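Local atomic coordinates of protection of telomeres protein 1 (Schizosaccharomyces pombe, PDB entry 5USB), a protein that binds the single-stranded telomeric overhang at the sequence GGTTAC, protecting chromosome ends and regulating telomerase and telomere length. Residues 29-34 and 67-72; 87-92 and 102-107. The protein carries 1 engineered substitution. One frame throughout, in Å; residues are numbered along the deposited sequence. Where two conformers were deposited one is given.

Contact 1. Residues 29-34 and 67-72; sequences KNFTLY and CILWDE. With nucleotides of chain B.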
ATOM      1  N   LYS A  29      11.849   3.165 -13.935  1.00 27.45           N
ATOM      2  CA  LYS A  29      12.114   1.790 -13.541  1.00 26.28           C
ATOM      3  C   LYS A  29      10.898   1.076 -12.970  1.00 24.90           C
ATOM      4  O   LYS A  29      10.774  -0.150 -13.126  1.00 24.79           O
ATOM      5  CB  LYS A  29      13.236   1.761 -12.496  1.00 33.42           C
ATOM      6  CG  LYS A  29      14.557   2.412 -12.985  1.00 35.17           C
ATOM      7  CD  LYS A  29      15.468   1.428 -13.711  1.00 46.98           C
ATOM      8  CE  LYS A  29      15.039   1.165 -15.153  1.00 54.08           C
ATOM      9  NZ  LYS A  29      16.028   0.312 -15.891  1.00 70.16           N
ATOM     10  N   ASN A  30      10.041   1.790 -12.233  1.00 22.78           N
ATOM     11  CA  ASN A  30       8.943   1.139 -11.549  1.00 16.04           C
ATOM     12  C   ASN A  30       7.901   2.186 -11.151  1.00 14.24           C
ATOM     13  O   ASN A  30       8.035   3.369 -11.437  1.00 17.76           O
ATOM     14  CB  ASN A  30       9.428   0.366 -10.329  1.00 19.39           C
ATOM     15  CG  ASN A  30      10.229   1.218  -9.399  1.00 24.53           C
ATOM     16  OD1 ASN A  30       9.926   2.388  -9.191  1.00 23.77           O
ATOM     17  ND2 ASN A  30      11.285   0.651  -8.860  1.00 24.10           N
ATOM     18  N   PHE A  31       6.822   1.714 -10.536  1.00 12.67           N
ATOM     19  CA  PHE A  31       5.780   2.582 -10.002  1.00 12.23           C
ATOM     20  C   PHE A  31       5.618   2.307  -8.506  1.00 13.33           C
ATOM     21  O   PHE A  31       5.568   1.137  -8.084  1.00 13.23           O
ATOM     22  CB  PHE A  31       4.447   2.308 -10.722  1.00 11.40           C
ATOM     23  CG  PHE A  31       3.323   3.184 -10.305  1.00 13.64           C
ATOM     24  CD1 PHE A  31       3.384   4.560 -10.464  1.00 14.10           C
ATOM     25  CD2 PHE A  31       2.155   2.630  -9.821  1.00 14.76           C
ATOM     26  CE1 PHE A  31       2.281   5.364 -10.093  1.00 15.06           C
ATOM     27  CE2 PHE A  31       1.095   3.413  -9.457  1.00 17.57           C
ATOM     28  CZ  PHE A  31       1.156   4.760  -9.577  1.00 13.94           C
ATOM     29  N   THR A  32       5.516   3.367  -7.704  1.00 10.67           N
ATOM     30  CA  THR A  32       5.467   3.194  -6.259  1.00 11.08           C
ATOM     31  C   THR A  32       4.162   3.745  -5.727  1.00 10.54           C
ATOM     32  O   THR A  32       3.715   4.808  -6.149  1.00 13.18           O
ATOM     33  CB  THR A  32       6.627   3.901  -5.607  1.00 14.23           C
ATOM     34  OG1 THR A  32       7.845   3.343  -6.101  1.00 18.89           O
ATOM     35  CG2 THR A  32       6.589   3.782  -4.057  1.00 18.94           C
ATOM     36  N   LEU A  33       3.557   3.028  -4.788  1.00 12.38           N
ATOM     37  CA  LEU A  33       2.368   3.450  -4.075  1.00 12.39           C
ATOM     38  C   LEU A  33       2.677   3.475  -2.589  1.00 12.51           C
ATOM     39  O   LEU A  33       3.445   2.662  -2.104  1.00 14.86           O
ATOM     40  CB  LEU A  33       1.174   2.456  -4.274  1.00 15.03           C
ATOM     41  CG  LEU A  33       0.655   2.151  -5.654  1.00 20.18           C
ATOM     42  CD1 LEU A  33      -0.301   0.942  -5.567  1.00 22.70           C
ATOM     43  CD2 LEU A  33      -0.016   3.397  -6.264  1.00 17.97           C
ATOM     44  N   TYR A  34       2.091   4.420  -1.874  1.00 10.34           N
ATOM     45  CA  TYR A  34       2.108   4.430  -0.420  1.00 11.22           C
ATOM     46  C   TYR A  34       0.660   4.334   0.008  1.00  9.97           C
ATOM     47  O   TYR A  34      -0.152   5.168  -0.422  1.00 12.45           O
ATOM     48  CB  TYR A  34       2.729   5.718   0.137  1.00 11.85           C
ATOM     49  CG  TYR A  34       4.177   5.906  -0.282  1.00 10.82           C
ATOM     50  CD1 TYR A  34       4.518   6.332  -1.541  1.00 15.68           C
ATOM     51  CD2 TYR A  34       5.198   5.597   0.604  1.00 16.78           C
ATOM     52  CE1 TYR A  34       5.829   6.473  -1.908  1.00 16.64           C
ATOM     53  CE2 TYR A  34       6.532   5.717   0.227  1.00 18.64           C
ATOM     54  CZ  TYR A  34       6.821   6.143  -1.033  1.00 17.81           C
ATOM     55  OH  TYR A  34       8.146   6.275  -1.405  1.00 23.74           O
ATOM     56  N   CYS A  67       4.599   0.293  -1.584  1.00 12.12           N
ATOM     57  CA  CYS A  67       4.432  -0.850  -2.484  1.00 12.73           C
ATOM     58  C   CYS A  67       5.211  -0.511  -3.739  1.00 11.95           C
ATOM     59  O   CYS A  67       4.976   0.544  -4.325  1.00 13.30           O
ATOM     60  CB  CYS A  67       2.958  -1.113  -2.814  1.00 14.09           C
ATOM     61  SG  CYS A  67       1.894  -1.243  -1.351  1.00 17.22           S
ATOM     62  N   ILE A  68       6.116  -1.412  -4.166  1.00 13.29           N
ATOM     63  CA  ILE A  68       6.863  -1.242  -5.407  1.00 13.94           C
ATOM     64  C   ILE A  68       6.322  -2.193  -6.462  1.00 13.34           C
ATOM     65  O   ILE A  68       6.243  -3.403  -6.234  1.00 14.36           O
ATOM     66  CB  ILE A  68       8.370  -1.478  -5.213  1.00 16.49           C
ATOM     67  CG1 ILE A  68       8.880  -0.658  -4.035  1.00 20.55           C
ATOM     68  CG2 ILE A  68       9.123  -1.166  -6.530  1.00 18.45           C
ATOM     69  CD1 ILE A  68       8.790   0.763  -4.250  1.00 22.61           C
ATOM     70  N   LEU A  69       5.955  -1.628  -7.625  1.00 14.47           N
ATOM     71  CA  LEU A  69       5.335  -2.369  -8.711  1.00 14.12           C
ATOM     72  C   LEU A  69       6.266  -2.359  -9.914  1.00 12.89           C
ATOM     73  O   LEU A  69       6.695  -1.289 -10.351  1.00 13.04           O
ATOM     74  CB  LEU A  69       3.995  -1.740  -9.090  1.00 12.60           C
ATOM     75  CG  LEU A  69       2.765  -2.065  -8.222  1.00 14.75           C
ATOM     76  CD1 LEU A  69       2.880  -1.605  -6.793  1.00 19.03           C
ATOM     77  CD2 LEU A  69       1.474  -1.477  -8.831  1.00 14.99           C
ATOM     78  N   TRP A  70       6.598  -3.543 -10.429  0.56 15.35           N
ATOM     79  CA  TRP A  70       7.455  -3.659 -11.600  0.56 16.05           C
ATOM     80  C   TRP A  70       6.695  -4.239 -12.782  0.56 13.88           C
ATOM     81  O   TRP A  70       5.657  -4.885 -12.634  0.56 15.15           O
ATOM     82  CB  TRP A  70       8.649  -4.568 -11.321  0.56 19.49           C
ATOM     83  CG  TRP A  70       9.799  -3.925 -10.619  0.56 22.08           C
ATOM     84  CD1 TRP A  70      10.745  -3.101 -11.170  0.56 20.75           C
ATOM     85  CD2 TRP A  70      10.160  -4.094  -9.255  0.56 21.34           C
ATOM     86  NE1 TRP A  70      11.660  -2.739 -10.231  0.56 21.09           N
ATOM     87  CE2 TRP A  70      11.325  -3.338  -9.038  0.56 22.38           C
ATOM     88  CE3 TRP A  70       9.607  -4.814  -8.185  0.56 20.85           C
ATOM     89  CZ2 TRP A  70      11.944  -3.267  -7.804  0.56 24.17           C
ATOM     90  CZ3 TRP A  70      10.225  -4.738  -6.966  0.56 24.76           C
ATOM     91  CH2 TRP A  70      11.388  -3.973  -6.783  0.56 26.03           C
ATOM     92  N   ASP A  71       7.263  -4.023 -13.962  1.00 16.04           N
ATOM     93  CA  ASP A  71       6.846  -4.746 -15.187  1.00 15.47           C
ATOM     94  C   ASP A  71       5.349  -4.572 -15.411  1.00 13.54           C
ATOM     95  O   ASP A  71       4.863  -3.432 -15.381  1.00 15.25           O
ATOM     96  CB  ASP A  71       7.285  -6.198 -15.071  1.00 16.71           C
ATOM     97  CG  ASP A  71       8.753  -6.339 -14.819  1.00 19.81           C
ATOM     98  OD1 ASP A  71       9.101  -7.184 -13.986  1.00 22.86           O
ATOM     99  OD2 ASP A  71       9.536  -5.571 -15.398  1.00 25.31           O
ATOM    100  N   GLU A  72       4.573  -5.646 -15.626  1.00 17.68           N
ATOM    101  CA  GLU A  72       3.162  -5.477 -15.967  1.00 15.30           C
ATOM    102  C   GLU A  72       2.400  -4.730 -14.883  1.00 13.99           C
ATOM    103  O   GLU A  72       1.430  -4.029 -15.168  1.00 13.56           O
ATOM    104  CB  GLU A  72       2.495  -6.840 -16.242  1.00 16.13           C
ATOM    105  CG  GLU A  72       2.349  -7.814 -15.092  1.00 17.69           C
ATOM    106  CD  GLU A  72       3.573  -8.682 -14.839  1.00 24.06           C
ATOM    107  OE1 GLU A  72       4.681  -8.365 -15.315  1.00 22.35           O
ATOM    108  OE2 GLU A  72       3.401  -9.712 -14.152  1.00 24.66           O
TER
ATOM    109  O5'   G B   1      17.737  -8.019  -7.366  1.00 51.79           O
ATOM    110  C5'   G B   1      16.699  -7.095  -7.698  1.00 52.74           C
ATOM    111  C4'   G B   1      17.210  -6.153  -8.752  1.00 55.11           C
ATOM    112  O4'   G B   1      16.463  -6.322  -9.974  1.00 58.54           O
ATOM    113  C3'   G B   1      17.081  -4.682  -8.439  1.00 54.50           C
ATOM    114  O3'   G B   1      18.080  -4.098  -9.218  1.00 63.09           O
ATOM    115  C2'   G B   1      15.675  -4.335  -8.945  1.00 51.12           C
ATOM    116  O2'   G B   1      15.335  -3.069  -9.471  1.00 45.93           O
ATOM    117  C1'   G B   1      15.474  -5.320 -10.079  1.00 46.73           C
ATOM    118  N9    G B   1      14.183  -5.971  -9.983  1.00 33.60           N
ATOM    119  C8    G B   1      13.703  -6.711  -8.933  1.00 34.42           C
ATOM    120  N7    G B   1      12.536  -7.237  -9.170  1.00 32.84           N
ATOM    121  C5    G B   1      12.242  -6.842 -10.465  1.00 33.16           C
ATOM    122  C6    G B   1      11.107  -7.106 -11.264  1.00 22.95           C
ATOM    123  O6    G B   1      10.120  -7.773 -10.982  1.00 28.19           O
ATOM    124  N1    G B   1      11.202  -6.495 -12.509  1.00 26.99           N
ATOM    125  C2    G B   1      12.253  -5.721 -12.926  1.00 28.07           C
ATOM    126  N2    G B   1      12.159  -5.205 -14.154  1.00 32.37           N
ATOM    127  N3    G B   1      13.323  -5.469 -12.189  1.00 33.84           N
ATOM    128  C4    G B   1      13.249  -6.056 -10.977  1.00 30.44           C
ATOM    129  P    DG B   2      19.261  -3.359  -8.530  1.00 73.77           P
ATOM    130  OP1  DG B   2      20.209  -2.980  -9.595  1.00 69.03           O
ATOM    131  OP2  DG B   2      19.706  -4.143  -7.372  1.00 58.58           O
ATOM    132  O5'  DG B   2      18.590  -2.021  -8.000  1.00 57.60           O
ATOM    133  C5'  DG B   2      18.067  -1.063  -8.914  1.00 43.41           C
ATOM    134  C4'  DG B   2      17.202  -0.087  -8.157  1.00 49.59           C
ATOM    135  O4'  DG B   2      15.872  -0.599  -7.956  1.00 46.69           O
ATOM    136  C3'  DG B   2      17.692   0.219  -6.752  1.00 43.91           C
ATOM    137  O3'  DG B   2      18.703   1.197  -6.899  1.00 40.58           O
ATOM    138  C2'  DG B   2      16.429   0.752  -6.100  1.00 39.84           C
ATOM    139  C1'  DG B   2      15.337  -0.089  -6.733  1.00 37.11           C
ATOM    140  N9   DG B   2      14.908  -1.227  -5.936  1.00 31.23           N
ATOM    141  C8   DG B   2      15.271  -2.527  -6.149  1.00 32.82           C
ATOM    142  N7   DG B   2      14.742  -3.357  -5.298  1.00 35.92           N
ATOM    143  C5   DG B   2      14.013  -2.548  -4.444  1.00 27.38           C
ATOM    144  C6   DG B   2      13.235  -2.886  -3.312  1.00 28.50           C
ATOM    145  O6   DG B   2      13.010  -4.002  -2.845  1.00 32.25           O
ATOM    146  N1   DG B   2      12.676  -1.759  -2.720  1.00 34.20           N
ATOM    147  C2   DG B   2      12.825  -0.476  -3.183  1.00 33.43           C
ATOM    148  N2   DG B   2      12.192   0.473  -2.496  1.00 36.26           N
ATOM    149  N3   DG B   2      13.554  -0.148  -4.238  1.00 36.82           N
ATOM    150  C4   DG B   2      14.112  -1.228  -4.818  1.00 29.74           C
TER
HETATM  151  O   HOH W   1       8.720  -1.609 -14.150  1.00 21.80           O

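Contact 2. Residues 87-92 and 102-107; sequences VVMKNV and LECILH. With nucleotides of chain B.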
ATOM      1  N   VAL A  87      -7.798   0.756  -3.101  1.00 12.12           N
ATOM      2  CA  VAL A  87      -7.277  -0.397  -3.813  1.00 11.93           C
ATOM      3  C   VAL A  87      -7.500  -1.654  -2.973  1.00 15.05           C
ATOM      4  O   VAL A  87      -7.593  -1.611  -1.741  1.00 13.90           O
ATOM      5  CB  VAL A  87      -5.788  -0.258  -4.205  1.00 12.75           C
ATOM      6  CG1 VAL A  87      -5.559   0.887  -5.199  1.00 14.59           C
ATOM      7  CG2 VAL A  87      -4.912  -0.052  -3.007  1.00 16.34           C
ATOM      8  N   VAL A  88      -7.578  -2.786  -3.667  1.00 13.24           N
ATOM      9  CA  VAL A  88      -7.530  -4.112  -3.057  1.00 12.75           C
ATOM     10  C   VAL A  88      -6.327  -4.820  -3.658  1.00 13.21           C
ATOM     11  O   VAL A  88      -6.201  -4.924  -4.882  1.00 13.19           O
ATOM     12  CB  VAL A  88      -8.836  -4.909  -3.248  1.00 14.43           C
ATOM     13  CG1 VAL A  88      -9.239  -5.066  -4.696  1.00 17.19           C
ATOM     14  CG2 VAL A  88      -8.705  -6.236  -2.481  1.00 17.23           C
ATOM     15  N   MET A  89      -5.410  -5.241  -2.792  1.00 14.95           N
ATOM     16  CA  MET A  89      -4.186  -5.930  -3.180  1.00 13.56           C
ATOM     17  C   MET A  89      -4.328  -7.369  -2.712  1.00 13.36           C
ATOM     18  O   MET A  89      -4.652  -7.605  -1.558  1.00 13.70           O
ATOM     19  CB  MET A  89      -2.978  -5.215  -2.550  1.00 17.29           C
ATOM     20  CG  MET A  89      -2.960  -3.738  -3.086  1.00 21.48           C
ATOM     21  SD  MET A  89      -1.576  -2.681  -2.680  1.00 25.68           S
ATOM     22  CE  MET A  89      -0.313  -3.685  -3.365  1.00 20.52           C
ATOM     23  N   LYS A  90      -4.126  -8.314  -3.624  1.00 12.45           N
ATOM     24  CA  LYS A  90      -4.377  -9.723  -3.360  1.00 13.32           C
ATOM     25  C   LYS A  90      -3.101 -10.510  -3.585  1.00 14.71           C
ATOM     26  O   LYS A  90      -2.432 -10.342  -4.607  1.00 14.72           O
ATOM     27  CB  LYS A  90      -5.507 -10.248  -4.248  1.00 14.75           C
ATOM     28  CG  LYS A  90      -6.851  -9.746  -3.840  1.00 17.33           C
ATOM     29  CD  LYS A  90      -7.955 -10.218  -4.759  1.00 20.80           C
ATOM     30  CE  LYS A  90      -9.255  -9.555  -4.432  1.00 23.90           C
ATOM     31  NZ  LYS A  90     -10.248  -9.693  -5.547  1.00 28.92           N
ATOM     32  N   ASN A  91      -2.716 -11.282  -2.568  1.00 13.65           N
ATOM     33  CA  ASN A  91      -1.619 -12.232  -2.648  1.00 15.72           C
ATOM     34  C   ASN A  91      -0.292 -11.559  -2.961  1.00 17.92           C
ATOM     35  O   ASN A  91       0.575 -12.125  -3.623  1.00 20.60           O
ATOM     36  CB  ASN A  91      -1.940 -13.332  -3.666  1.00 20.30           C
ATOM     37  CG  ASN A  91      -3.220 -14.035  -3.323  1.00 21.11           C
ATOM     38  OD1 ASN A  91      -3.411 -14.432  -2.182  1.00 21.45           O
ATOM     39  ND2 ASN A  91      -4.147 -14.113  -4.275  1.00 26.25           N
ATOM     40  N   VAL A  92      -0.101 -10.375  -2.426  1.00 16.75           N
ATOM     41  CA  VAL A  92       1.145  -9.659  -2.595  1.00 14.68           C
ATOM     42  C   VAL A  92       2.115 -10.071  -1.506  1.00 18.37           C
ATOM     43  O   VAL A  92       1.744 -10.598  -0.457  1.00 20.97           O
ATOM     44  CB  VAL A  92       0.902  -8.139  -2.612  1.00 16.76           C
ATOM     45  CG1 VAL A  92       0.051  -7.765  -3.806  1.00 18.00           C
ATOM     46  CG2 VAL A  92       0.250  -7.676  -1.323  1.00 18.97           C
ATOM     47  N   LEU A 102       9.187  -2.617   6.680  1.00 16.59           N
ATOM     48  CA  LEU A 102       8.310  -3.427   5.856  1.00 16.05           C
ATOM     49  C   LEU A 102       8.021  -2.716   4.543  1.00 17.10           C
ATOM     50  O   LEU A 102       7.865  -1.486   4.502  1.00 19.08           O
ATOM     51  CB  LEU A 102       7.003  -3.673   6.597  1.00 19.26           C
ATOM     52  CG  LEU A 102       6.677  -5.049   7.126  1.00 28.58           C
ATOM     53  CD1 LEU A 102       5.258  -5.054   7.710  1.00 21.58           C
ATOM     54  CD2 LEU A 102       6.810  -6.090   6.060  1.00 21.07           C
ATOM     55  N   GLU A 103       7.963  -3.486   3.469  1.00 15.55           N
ATOM     56  CA  GLU A 103       7.490  -2.970   2.208  1.00 16.91           C
ATOM     57  C   GLU A 103       6.794  -4.102   1.465  1.00 15.56           C
ATOM     58  O   GLU A 103       6.932  -5.277   1.802  1.00 16.11           O
ATOM     59  CB  GLU A 103       8.634  -2.357   1.375  1.00 22.31           C
ATOM     60  CG  GLU A 103       9.794  -3.288   1.131  1.00 23.10           C
ATOM     61  CD  GLU A 103      10.901  -2.677   0.279  1.00 34.05           C
ATOM     62  OE1 GLU A 103      10.744  -1.537  -0.201  1.00 30.77           O
ATOM     63  OE2 GLU A 103      11.927  -3.366   0.090  1.00 40.90           O
ATOM     64  N   CYS A 104       5.996  -3.717   0.483  1.00 15.35           N
ATOM     65  CA  CYS A 104       5.266  -4.642  -0.365  0.59 17.73           C
ATOM     66  C   CYS A 104       5.834  -4.585  -1.776  1.00 16.59           C
ATOM     67  O   CYS A 104       6.138  -3.506  -2.290  1.00 15.62           O
ATOM     68  CB  CYS A 104       3.783  -4.280  -0.326  0.59 20.15           C
ATOM     69  SG  CYS A 104       2.703  -5.148  -1.422  0.59 22.62           S
ATOM     70  N   ILE A 105       5.949  -5.757  -2.405  1.00 18.74           N
ATOM     71  CA  ILE A 105       6.608  -5.894  -3.689  1.00 21.58           C
ATOM     72  C   ILE A 105       5.689  -6.639  -4.633  1.00 22.69           C
ATOM     73  O   ILE A 105       5.104  -7.664  -4.261  1.00 22.86           O
ATOM     74  CB  ILE A 105       7.940  -6.641  -3.547  1.00 26.45           C
ATOM     75  CG1 ILE A 105       8.893  -5.876  -2.633  1.00 28.67           C
ATOM     76  CG2 ILE A 105       8.528  -6.855  -4.906  1.00 35.64           C
ATOM     77  CD1 ILE A 105       9.237  -4.495  -3.076  1.00 25.97           C
ATOM     78  N   LEU A 106       5.560  -6.124  -5.862  1.00 18.16           N
ATOM     79  CA  LEU A 106       4.893  -6.847  -6.945  1.00 18.34           C
ATOM     80  C   LEU A 106       5.900  -7.007  -8.090  1.00 18.18           C
ATOM     81  O   LEU A 106       6.129  -6.104  -8.896  1.00 16.87           O
ATOM     82  CB  LEU A 106       3.612  -6.152  -7.386  1.00 15.86           C
ATOM     83  CG  LEU A 106       2.406  -6.233  -6.468  1.00 17.94           C
ATOM     84  CD1 LEU A 106       2.563  -5.310  -5.287  1.00 18.89           C
ATOM     85  CD2 LEU A 106       1.150  -5.918  -7.195  1.00 20.37           C
ATOM     86  N   HIS A 107       6.537  -8.170  -8.119  1.00 22.30           N
ATOM     87  CA  HIS A 107       7.511  -8.497  -9.144  1.00 21.91           C
ATOM     88  C   HIS A 107       6.797  -8.926 -10.422  1.00 14.84           C
ATOM     89  O   HIS A 107       5.726  -9.502 -10.389  1.00 19.96           O
ATOM     90  CB  HIS A 107       8.424  -9.642  -8.671  1.00 23.43           C
ATOM     91  CG  HIS A 107       9.404  -9.256  -7.600  1.00 24.12           C
ATOM     92  ND1 HIS A 107      10.502  -8.459  -7.845  1.00 29.50           N
ATOM     93  CD2 HIS A 107       9.486  -9.618  -6.295  1.00 31.96           C
ATOM     94  CE1 HIS A 107      11.198  -8.317  -6.729  1.00 33.30           C
ATOM     95  NE2 HIS A 107      10.602  -9.013  -5.775  1.00 32.56           N
TER
ATOM     96  O5'   G B   1      17.737  -8.019  -7.366  1.00 51.79           O
ATOM     97  C5'   G B   1      16.699  -7.095  -7.698  1.00 52.74           C
ATOM     98  C4'   G B   1      17.210  -6.153  -8.752  1.00 55.11           C
ATOM     99  O4'   G B   1      16.463  -6.322  -9.974  1.00 58.54           O
ATOM    100  C3'   G B   1      17.081  -4.682  -8.439  1.00 54.50           C
ATOM    101  O3'   G B   1      18.080  -4.098  -9.218  1.00 63.09           O
ATOM    102  C2'   G B   1      15.675  -4.335  -8.945  1.00 51.12           C
ATOM    103  O2'   G B   1      15.335  -3.069  -9.471  1.00 45.93           O
ATOM    104  C1'   G B   1      15.474  -5.320 -10.079  1.00 46.73           C
ATOM    105  N9    G B   1      14.183  -5.971  -9.983  1.00 33.60           N
ATOM    106  C8    G B   1      13.703  -6.711  -8.933  1.00 34.42           C
ATOM    107  N7    G B   1      12.536  -7.237  -9.170  1.00 32.84           N
ATOM    108  C5    G B   1      12.242  -6.842 -10.465  1.00 33.16           C
ATOM    109  C6    G B   1      11.107  -7.106 -11.264  1.00 22.95           C
ATOM    110  O6    G B   1      10.120  -7.773 -10.982  1.00 28.19           O
ATOM    111  N1    G B   1      11.202  -6.495 -12.509  1.00 26.99           N
ATOM    112  C2    G B   1      12.253  -5.721 -12.926  1.00 28.07           C
ATOM    113  N2    G B   1      12.159  -5.205 -14.154  1.00 32.37           N
ATOM    114  N3    G B   1      13.323  -5.469 -12.189  1.00 33.84           N
ATOM    115  C4    G B   1      13.249  -6.056 -10.977  1.00 30.44           C
ATOM    116  P    DG B   2      19.261  -3.359  -8.530  1.00 73.77           P
ATOM    117  OP1  DG B   2      20.209  -2.980  -9.595  1.00 69.03           O
ATOM    118  OP2  DG B   2      19.706  -4.143  -7.372  1.00 58.58           O
ATOM    119  O5'  DG B   2      18.590  -2.021  -8.000  1.00 57.60           O
ATOM    120  C5'  DG B   2      18.067  -1.063  -8.914  1.00 43.41           C
ATOM    121  C4'  DG B   2      17.202  -0.087  -8.157  1.00 49.59           C
ATOM    122  O4'  DG B   2      15.872  -0.599  -7.956  1.00 46.69           O
ATOM    123  C3'  DG B   2      17.692   0.219  -6.752  1.00 43.91           C
ATOM    124  O3'  DG B   2      18.703   1.197  -6.899  1.00 40.58           O
ATOM    125  C2'  DG B   2      16.429   0.752  -6.100  1.00 39.84           C
ATOM    126  C1'  DG B   2      15.337  -0.089  -6.733  1.00 37.11           C
ATOM    127  N9   DG B   2      14.908  -1.227  -5.936  1.00 31.23           N
ATOM    128  C8   DG B   2      15.271  -2.527  -6.149  1.00 32.82           C
ATOM    129  N7   DG B   2      14.742  -3.357  -5.298  1.00 35.92           N
ATOM    130  C5   DG B   2      14.013  -2.548  -4.444  1.00 27.38           C
ATOM    131  C6   DG B   2      13.235  -2.886  -3.312  1.00 28.50           C
ATOM    132  O6   DG B   2      13.010  -4.002  -2.845  1.00 32.25           O
ATOM    133  N1   DG B   2      12.676  -1.759  -2.720  1.00 34.20           N
ATOM    134  C2   DG B   2      12.825  -0.476  -3.183  1.00 33.43           C
ATOM    135  N2   DG B   2      12.192   0.473  -2.496  1.00 36.26           N
ATOM    136  N3   DG B   2      13.554  -0.148  -4.238  1.00 36.82           N
ATOM    137  C4   DG B   2      14.112  -1.228  -4.818  1.00 29.74           C
TER

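Contact 1. Residues 29-34 and 67-72
The 5' end of the bound RNA/DNA chimera is read at the end of an antiparallel strand pair in the OB-fold of the Pot1pC single-stranded-DNA-binding domain, where 31-34 and 67-69 run side by side. Phe31 and Leu69 form one hydrogen-bonded pair, with Phe31 N to Leu69 O at 3.0 Å and nearly straight (174°), and Leu33 and Cys67 form the next. Thr32 and Ile68 make the non-hydrogen-bonded pair between them. On the face carrying Phe31, Leu33, Cys67 and Leu69 the side chains are buried, and Leu69 CD2 comes to the edge of the Phe31 ring. The other face turns to the nucleic acid: Ile68 points CG1 at the base of deoxynucleotide DG2 of chain B, while its CD1 bends back to Thr32 OG1 at 3.3 Å.

Beyond the paired residues, Asn30 and Trp70 lie side by side. Asn30 CB sits over the indole five-membered ring in a CH-pi contact, 4.0 Å from the centroid, and Ile68 CG2 lies toward the rim of this same face. The opposite face carries the base of ribonucleotide G1 of chain B, whose C6 is 3.5 Å from Trp70 CG; Trp70 CH2 reaches N7 of DG2 at the ring edge. The indole is thus wedged between protein and base, and its NE1 is buried with no partner. Asp71 grips the Watson-Crick edge of G1 with both carboxylate oxygens: G1 N1 donates to Asp71 OD1 at 2.7 Å and G1 N2 to Asp71 OD2 at 2.9 Å. A water donating to Lys29 O and accepting from Asp71 N links the two backbones. The Asp71 bonds suit this site to guanine, while base stacking on aromatic side chains at the sheet surface is characteristic of OB-folds that bind single strands.

Contact 2. Residues 87-92 and 102-107
No backbone hydrogen bond joins 87-92 to 102-107, and these residues touch through side chains alone; the chain turns a corner at Asn91, in a G1 beta bulge where Asn91 and Val92 both face Cys15. Met89, bent at its last torsion (chi3 58°), brings CE to Leu106 CD1 at 3.8 Å and to Cys104 SG. Val92 straddles the same pair: CG2 presses on Cys104 SG at 3.5 Å, and CG1 meets Leu106 CD1. Cys104 holds SG anti to its backbone N (173°), directed into this apolar cluster, which Phe17 and Ile118 extend.

The other side of strand 102-106 serves the nucleic acid. Glu103 is extended beyond CG, and N1 of DG2 of chain B donates to Glu103 OE1 (3.2 Å), with weak bonds from N2 to OE1 and from N1 to OE2. At Glu103, an alanine would remove the carboxylate that accepts from N1 and N2, and recognition of this guanine would probably weaken. His107 ND1 shares its N-H between O6 (3.2 Å) and, weakly, N7 (2.7 Å, 124°) of G1 of chain B. An apolar barrel interior on one face of a strand and ligand contacts on the other is characteristic of nucleic-acid-binding OB-folds.

In the fold
From the N terminus, strand 14-26 turns back into 31-36, and contact 1 then closes the long excursion between 29-34 and 67-72. The chain continues through helix 72-77 to strand 86-90, where contact 2 opens; it closes after strand 92-96 has led into 102-106. The two loops follow in series, neither enclosing nor crossing the other. They meet in space because strands 65-69 and 102-106 run parallel as sheet neighbours, with probable hydrogen bonds from Ile68 N to Cys104 O and from Leu106 N to Ile68 O. Trp70 also packs on Ile105 and His107. Contact 1 thus joins neighbouring strands, contact 2 spans the interior, and together they present the first two nucleotides with one binding surface.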